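Local atomic coordinates of prolyl 4-hydroxylase (Paramecium bursaria Chlorella virus 1, PDB entry 5C5T), a protein that probably acts as an iron- and 2-oxoglutarate-dependent dioxygenase that hydroxylates proline residues in collagen-like sequences. Residues A[135-140]-A[204-209]; A[171-176]-A[208-213]. All blocks are in the same frame, centred on the assembly; numbering follows the deposited sequence.

Contact 1. Residues A[135-140]-A[204-209]; sequences YYHHYD and ETLHAG. With ZN (zinc ion), chain D; AKG (2-oxoglutaric acid), chain C.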
loop_
_atom_site.group_PDB
_atom_site.type_symbol
_atom_site.label_atom_id
_atom_site.label_comp_id
_atom_site.label_asym_id
_atom_site.label_seq_id
_atom_site.Cartn_x
_atom_site.Cartn_y
_atom_site.Cartn_z
ATOM N N TYR A 135 1.849 -3.407 12.197
ATOM C CA TYR A 135 0.432 -3.127 11.857
ATOM C C TYR A 135 -0.281 -4.483 11.871
ATOM O O TYR A 135 -0.121 -5.264 10.929
ATOM C CB TYR A 135 0.312 -2.434 10.478
ATOM C CG TYR A 135 -1.018 -1.743 10.174
ATOM C CD1 TYR A 135 -2.186 -2.013 10.901
ATOM C CD2 TYR A 135 -1.084 -0.817 9.135
ATOM C CE1 TYR A 135 -3.373 -1.364 10.601
ATOM C CE2 TYR A 135 -2.266 -0.180 8.824
ATOM C CZ TYR A 135 -3.396 -0.419 9.571
ATOM O OH TYR A 135 -4.579 0.216 9.257
ATOM N N TYR A 136 -1.052 -4.766 12.935
ATOM C CA TYR A 136 -1.802 -6.029 13.077
ATOM C C TYR A 136 -2.719 -6.330 11.894
ATOM O O TYR A 136 -3.183 -5.413 11.252
ATOM C CB TYR A 136 -2.657 -5.992 14.330
ATOM C CG TYR A 136 -3.347 -7.279 14.712
ATOM C CD1 TYR A 136 -2.632 -8.342 15.253
ATOM C CD2 TYR A 136 -4.723 -7.415 14.577
ATOM C CE1 TYR A 136 -3.266 -9.522 15.611
ATOM C CE2 TYR A 136 -5.368 -8.584 14.949
ATOM C CZ TYR A 136 -4.631 -9.637 15.471
ATOM O OH TYR A 136 -5.248 -10.812 15.855
ATOM N N HIS A 137 -2.984 -7.609 11.621
ATOM C CA HIS A 137 -3.736 -7.952 10.404
ATOM C C HIS A 137 -5.102 -7.281 10.305
ATOM O O HIS A 137 -5.842 -7.136 11.260
ATOM C CB HIS A 137 -3.869 -9.474 10.223
ATOM C CG HIS A 137 -4.503 -10.209 11.354
ATOM N ND1 HIS A 137 -5.858 -10.181 11.612
ATOM C CD2 HIS A 137 -3.962 -11.047 12.273
ATOM C CE1 HIS A 137 -6.122 -10.958 12.651
ATOM N NE2 HIS A 137 -4.990 -11.503 13.058
ATOM N N HIS A 138 -5.395 -6.846 9.093
ATOM C CA HIS A 138 -6.599 -6.089 8.823
ATOM C C HIS A 138 -6.909 -6.176 7.325
ATOM O O HIS A 138 -6.113 -6.690 6.517
ATOM C CB HIS A 138 -6.389 -4.631 9.237
ATOM C CG HIS A 138 -5.267 -3.989 8.499
ATOM N ND1 HIS A 138 -3.934 -4.177 8.810
ATOM C CD2 HIS A 138 -5.295 -3.175 7.431
ATOM C CE1 HIS A 138 -3.193 -3.539 7.926
ATOM N NE2 HIS A 138 -3.994 -2.925 7.071
ATOM N N TYR A 139 -8.073 -5.650 6.961
ATOM C CA TYR A 139 -8.386 -5.319 5.554
ATOM C C TYR A 139 -8.294 -3.804 5.324
ATOM O O TYR A 139 -8.533 -3.024 6.228
ATOM C CB TYR A 139 -9.789 -5.776 5.189
ATOM C CG TYR A 139 -10.118 -7.186 5.650
ATOM C CD1 TYR A 139 -9.644 -8.286 4.951
ATOM C CD2 TYR A 139 -10.946 -7.416 6.751
ATOM C CE1 TYR A 139 -9.965 -9.531 5.306
ATOM C CE2 TYR A 139 -11.251 -8.705 7.138
ATOM C CZ TYR A 139 -10.746 -9.749 6.407
ATOM O OH TYR A 139 -11.034 -11.048 6.733
ATOM N N ASP A 140 -8.005 -3.391 4.104
ATOM C CA ASP A 140 -7.875 -1.950 3.816
ATOM C C ASP A 140 -9.217 -1.285 3.471
ATOM O O ASP A 140 -9.274 -0.083 3.272
ATOM C CB ASP A 140 -6.857 -1.713 2.687
ATOM C CG ASP A 140 -5.397 -1.750 3.167
ATOM O OD1 ASP A 140 -5.153 -1.898 4.388
ATOM O OD2 ASP A 140 -4.483 -1.599 2.305
ATOM N N GLU A 204 -9.492 -12.674 1.052
ATOM C CA GLU A 204 -8.178 -13.260 0.735
ATOM C C GLU A 204 -6.967 -12.327 0.948
ATOM O O GLU A 204 -5.850 -12.774 1.059
ATOM C CB GLU A 204 -8.164 -13.746 -0.715
ATOM C CG GLU A 204 -9.133 -14.904 -0.983
ATOM C CD GLU A 204 -10.551 -14.481 -1.336
ATOM O OE1 GLU A 204 -10.911 -13.282 -1.255
ATOM O OE2 GLU A 204 -11.335 -15.399 -1.669
ATOM N N THR A 205 -7.178 -11.026 0.952
ATOM C CA THR A 205 -6.059 -10.094 1.098
ATOM C C THR A 205 -6.034 -9.414 2.436
ATOM O O THR A 205 -5.463 -8.338 2.561
ATOM C CB THR A 205 -6.068 -9.032 -0.035
ATOM O OG1 THR A 205 -7.335 -8.362 -0.058
ATOM C CG2 THR A 205 -5.828 -9.683 -1.352
ATOM N N LEU A 206 -6.552 -10.126 3.452
ATOM C CA LEU A 206 -6.149 -9.872 4.851
ATOM C C LEU A 206 -4.625 -9.734 4.885
ATOM O O LEU A 206 -3.918 -10.550 4.351
ATOM C CB LEU A 206 -6.610 -11.011 5.756
ATOM C CG LEU A 206 -6.271 -10.986 7.253
ATOM C CD1 LEU A 206 -7.118 -9.903 7.898
ATOM C CD2 LEU A 206 -6.538 -12.365 7.884
ATOM N N HIS A 207 -4.143 -8.663 5.472
ATOM C CA HIS A 207 -2.678 -8.481 5.501
ATOM C C HIS A 207 -2.212 -7.743 6.757
ATOM O O HIS A 207 -3.022 -7.136 7.485
ATOM C CB HIS A 207 -2.243 -7.744 4.207
ATOM C CG HIS A 207 -2.811 -6.366 4.109
ATOM N ND1 HIS A 207 -4.135 -6.148 3.787
ATOM C CD2 HIS A 207 -2.290 -5.152 4.397
ATOM C CE1 HIS A 207 -4.384 -4.847 3.824
ATOM N NE2 HIS A 207 -3.290 -4.228 4.233
ATOM N N ALA A 208 -0.901 -7.790 6.984
ATOM C CA ALA A 208 -0.279 -7.166 8.143
ATOM C C ALA A 208 1.106 -6.687 7.796
ATOM O O ALA A 208 1.725 -7.199 6.866
ATOM C CB ALA A 208 -0.198 -8.160 9.278
ATOM N N GLY A 209 1.578 -5.680 8.510
ATOM C CA GLY A 209 2.993 -5.371 8.490
ATOM C C GLY A 209 3.596 -5.987 9.749
ATOM O O GLY A 209 3.224 -5.615 10.851
HETATM ZN ZN ZN D . -3.345 -2.344 5.164
HETATM C C1 AKG C . -1.330 -0.375 5.507
HETATM O O1 AKG C . -0.747 0.727 5.740
HETATM O O2 AKG C . -2.581 -0.377 5.358
HETATM C C2 AKG C . -0.548 -1.659 5.533
HETATM O O5 AKG C . -1.166 -2.687 5.602
HETATM C C3 AKG C . 0.988 -1.626 5.486
HETATM C C4 AKG C . 1.587 -3.007 5.410
HETATM C C5 AKG C . 3.056 -3.016 5.745
HETATM O O3 AKG C . 3.546 -2.111 6.477
HETATM O O4 AKG C . 3.790 -3.931 5.262
HETATM O O HOH W 1 -7.388 -5.775 2.270
#
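His207 O accepts a hydrogen bond from His138 N at 2.9 Å and is also approached by the CA-H of His137. In return, His207 N binds His138 O at 3.0 Å. Tyr135 and Gly209 form a second antiparallel hydrogen-bonded pair, and the register slips by one residue between the two pairs, identifying a beta bulge. Both paired histidines project to the same face. With CG lodged between the backbone N and the carbonyl carbon (chi1 60° in His138, 64° in His207), each imidazole folds back so that ND1 finds a carbonyl near its own ring plane: His138 ND1 donates to Tyr136 O at 2.8 Å, His207 ND1 to Thr205 O at 2.8 Å. These bonds fix the ring rotations and direct both NE2 atoms at the zinc, 2.1 Å from each. Asp140 OD1 adds a bond to zinc of 2.0 Å, its carboxylate plane turned 88° from the His207 ring. This is the HxD...H facial triad of 2-oxoglutarate oxygenases, carried on a double-stranded beta-helix, with zinc probably occupying the iron position; 2-oxoglutarate O2 and O5 supply two further ligands. Asp140 OD2 is hydrogen-bonded to Thr156 OG1 and Trp223 NE1, while a water bridges Asp140 N and Thr205 O. Away from the metal, Leu206 CD1 sits over one face of the Tyr139 ring, 4.1 Å from its centroid, in a CH-pi contact.

Contact 2. Residues A[171-176]-A[208-213]; sequences ETDFPT and AGLPVK. With AKG (2-oxoglutaric acid), chain C.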
loop_
_atom_site.group_PDB
_atom_site.type_symbol
_atom_site.label_atom_id
_atom_site.label_comp_id
_atom_site.label_asym_id
_atom_site.label_seq_id
_atom_site.Cartn_x
_atom_site.Cartn_y
_atom_site.Cartn_z
ATOM N N GLU A 171 8.225 -7.799 7.268
ATOM C CA GLU A 171 7.570 -8.278 6.062
ATOM C C GLU A 171 6.096 -7.821 5.968
ATOM O O GLU A 171 5.471 -7.573 7.000
ATOM C CB GLU A 171 7.629 -9.783 6.007
ATOM C CG GLU A 171 9.041 -10.319 5.954
ATOM C CD GLU A 171 9.542 -10.777 7.298
ATOM O OE1 GLU A 171 9.149 -10.210 8.369
ATOM O OE2 GLU A 171 10.348 -11.744 7.269
ATOM N N THR A 172 5.572 -7.812 4.747
ATOM C CA THR A 172 4.136 -7.670 4.534
ATOM C C THR A 172 3.580 -9.077 4.429
ATOM O O THR A 172 3.995 -9.828 3.555
ATOM C CB THR A 172 3.792 -6.883 3.272
ATOM O OG1 THR A 172 4.482 -5.633 3.282
ATOM C CG2 THR A 172 2.286 -6.632 3.151
ATOM N N ASP A 173 2.671 -9.434 5.339
ATOM C CA ASP A 173 2.149 -10.766 5.446
ATOM C C ASP A 173 0.738 -10.834 4.838
ATOM O O ASP A 173 -0.116 -9.975 5.126
ATOM C CB ASP A 173 2.139 -11.201 6.924
ATOM C CG ASP A 173 1.823 -12.677 7.127
ATOM O OD1 ASP A 173 2.006 -13.483 6.195
ATOM O OD2 ASP A 173 1.367 -13.049 8.222
ATOM N N PHE A 174 0.506 -11.825 3.975
ATOM C CA PHE A 174 -0.836 -12.165 3.509
ATOM C C PHE A 174 -1.114 -13.573 4.004
ATOM O O PHE A 174 -0.882 -14.560 3.292
ATOM C CB PHE A 174 -0.954 -12.093 1.961
ATOM C CG PHE A 174 -0.753 -10.707 1.367
ATOM C CD1 PHE A 174 -1.808 -9.869 1.112
ATOM C CD2 PHE A 174 0.513 -10.282 1.000
ATOM C CE1 PHE A 174 -1.606 -8.631 0.543
ATOM C CE2 PHE A 174 0.716 -9.034 0.439
ATOM C CZ PHE A 174 -0.366 -8.209 0.212
ATOM N N PRO A 175 -1.616 -13.709 5.253
ATOM C CA PRO A 175 -1.671 -15.041 5.868
ATOM C C PRO A 175 -2.588 -16.031 5.169
ATOM O O PRO A 175 -2.279 -17.223 5.165
ATOM C CB PRO A 175 -2.160 -14.757 7.302
ATOM C CG PRO A 175 -2.686 -13.398 7.274
ATOM C CD PRO A 175 -1.986 -12.632 6.187
ATOM N N THR A 176 -3.687 -15.562 4.572
ATOM C CA THR A 176 -4.620 -16.460 3.912
ATOM C C THR A 176 -4.023 -16.959 2.597
ATOM O O THR A 176 -4.319 -18.057 2.142
ATOM C CB THR A 176 -5.943 -15.758 3.689
ATOM O OG1 THR A 176 -6.420 -15.302 4.957
ATOM C CG2 THR A 176 -6.974 -16.682 2.981
ATOM N N ALA A 208 -0.901 -7.790 6.984
ATOM C CA ALA A 208 -0.279 -7.166 8.143
ATOM C C ALA A 208 1.106 -6.687 7.796
ATOM O O ALA A 208 1.725 -7.199 6.866
ATOM C CB ALA A 208 -0.198 -8.160 9.278
ATOM N N GLY A 209 1.578 -5.680 8.510
ATOM C CA GLY A 209 2.993 -5.371 8.490
ATOM C C GLY A 209 3.596 -5.987 9.749
ATOM O O GLY A 209 3.224 -5.615 10.851
ATOM N N LEU A 210 4.515 -6.934 9.587
ATOM C CA LEU A 210 5.098 -7.632 10.724
ATOM C C LEU A 210 6.096 -6.767 11.490
ATOM O O LEU A 210 6.609 -5.753 11.002
ATOM C CB LEU A 210 5.771 -8.926 10.235
ATOM C CG LEU A 210 4.861 -9.950 9.543
ATOM C CD1 LEU A 210 5.609 -11.235 9.292
ATOM C CD2 LEU A 210 3.605 -10.230 10.364
ATOM N N PRO A 211 6.380 -7.143 12.737
ATOM C CA PRO A 211 7.253 -6.220 13.476
ATOM C C PRO A 211 8.636 -6.016 12.885
ATOM O O PRO A 211 9.233 -6.963 12.351
ATOM C CB PRO A 211 7.339 -6.895 14.844
ATOM C CG PRO A 211 6.057 -7.664 14.953
ATOM C CD PRO A 211 5.857 -8.218 13.598
ATOM N N VAL A 212 9.109 -4.776 12.958
ATOM C CA VAL A 212 10.471 -4.452 12.553
ATOM C C VAL A 212 11.369 -4.820 13.721
ATOM O O VAL A 212 11.121 -4.400 14.848
ATOM C CB VAL A 212 10.618 -2.997 12.182
ATOM C CG1 VAL A 212 12.112 -2.611 11.996
ATOM C CG2 VAL A 212 9.816 -2.729 10.909
ATOM N N LYS A 213 12.426 -5.572 13.436
ATOM C CA LYS A 213 13.368 -5.976 14.485
ATOM C C LYS A 213 14.593 -5.076 14.509
ATOM O O LYS A 213 15.160 -4.794 15.579
ATOM C CB LYS A 213 13.814 -7.407 14.273
ATOM C CG LYS A 213 12.717 -8.409 14.377
ATOM C CD LYS A 213 13.298 -9.760 14.030
ATOM C CE LYS A 213 12.271 -10.749 13.591
ATOM N NZ LYS A 213 12.927 -12.080 13.433
HETATM C C1 AKG C . -1.330 -0.375 5.507
HETATM O O1 AKG C . -0.747 0.727 5.740
HETATM O O2 AKG C . -2.581 -0.377 5.358
HETATM C C2 AKG C . -0.548 -1.659 5.533
HETATM O O5 AKG C . -1.166 -2.687 5.602
HETATM C C3 AKG C . 0.988 -1.626 5.486
HETATM C C4 AKG C . 1.587 -3.007 5.410
HETATM C C5 AKG C . 3.056 -3.016 5.745
HETATM O O3 AKG C . 3.546 -2.111 6.477
HETATM O O4 AKG C . 3.790 -3.931 5.262
#
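Leu210 N donates to Glu171 O at 2.8 Å with an almost linear N-H...O angle of 176°, the shortest of three backbone hydrogen bonds that join these antiparallel segments. The other two form a reciprocal pair between Asp173 and Ala208: Asp173 N reaches Ala208 O at 2.9 Å, and Ala208 N reaches Asp173 O at 3.0 Å. Ala208 O is also approached by the CA-H of Thr172, so a weaker C-H...O contact supplements its amide bond. Thr172 and Gly209 form the non-hydrogen-bonded pair between these links.

Side-chain packing is carried by Leu210, whose CB and CG lie just beyond the carbonyl oxygen of Glu171 and whose two methyls spread along the neighbouring segment. Its CG is anti to the carbonyl carbon (chi1 -60°), a setting that aims the branch across the strand gap: CD1 lies 3.8 Å from the carboxylate oxygen Glu171 OE1, a van der Waals contact, and CD2 lies 3.9 Å from Asp173 CB. The leucine crosses both the Glu171 and the Asp173 side chains at a slant, meeting Asp173 through its methylene. Lys180 of strand 179-181 also packs against Leu210 and Asp173.

Ligand contacts come from the sheet face bearing Thr172 and Gly209. Thr172 OG1 donates to 2-oxoglutarate O4 at 2.7 Å, and the same hydroxyl is hydrogen-bonded to Tyr160 OH, a second-shell partner that helps fix its rotation. Gly209, lacking a side chain, brings its CA to 3.6 Å from C5 of the ligand, so the strand backbone itself packs against the distal carboxylate. Lys217 NZ also hydrogen-bonds the cosubstrate. A threonine and a glycine paired on adjacent antiparallel strands thus form part of the 2-oxoglutarate pocket, within the double-stranded beta-helix characteristic of this oxygenase superfamily.

In the fold
Contacts 1 and 2 share strand 207-209, which lies between strands 134-138 and 172-174 in one antiparallel sheet. Their centres are 8 Å apart. Along the chain, 135-140 comes first, then 171-176, and both contacts close on the same later stretch, with Ala208 and Gly209 common to the two. Direct packing also joins them, His207 CB lying 3.2 Å from Asp173 O. Both reach the bound 2-oxoglutarate: contact 1 provides the metal-binding residues near its keto-acid end, contact 2 a hydrogen bond to its distal carboxylate. A single central strand therefore connects the metal site with the far end of the cosubstrate pocket.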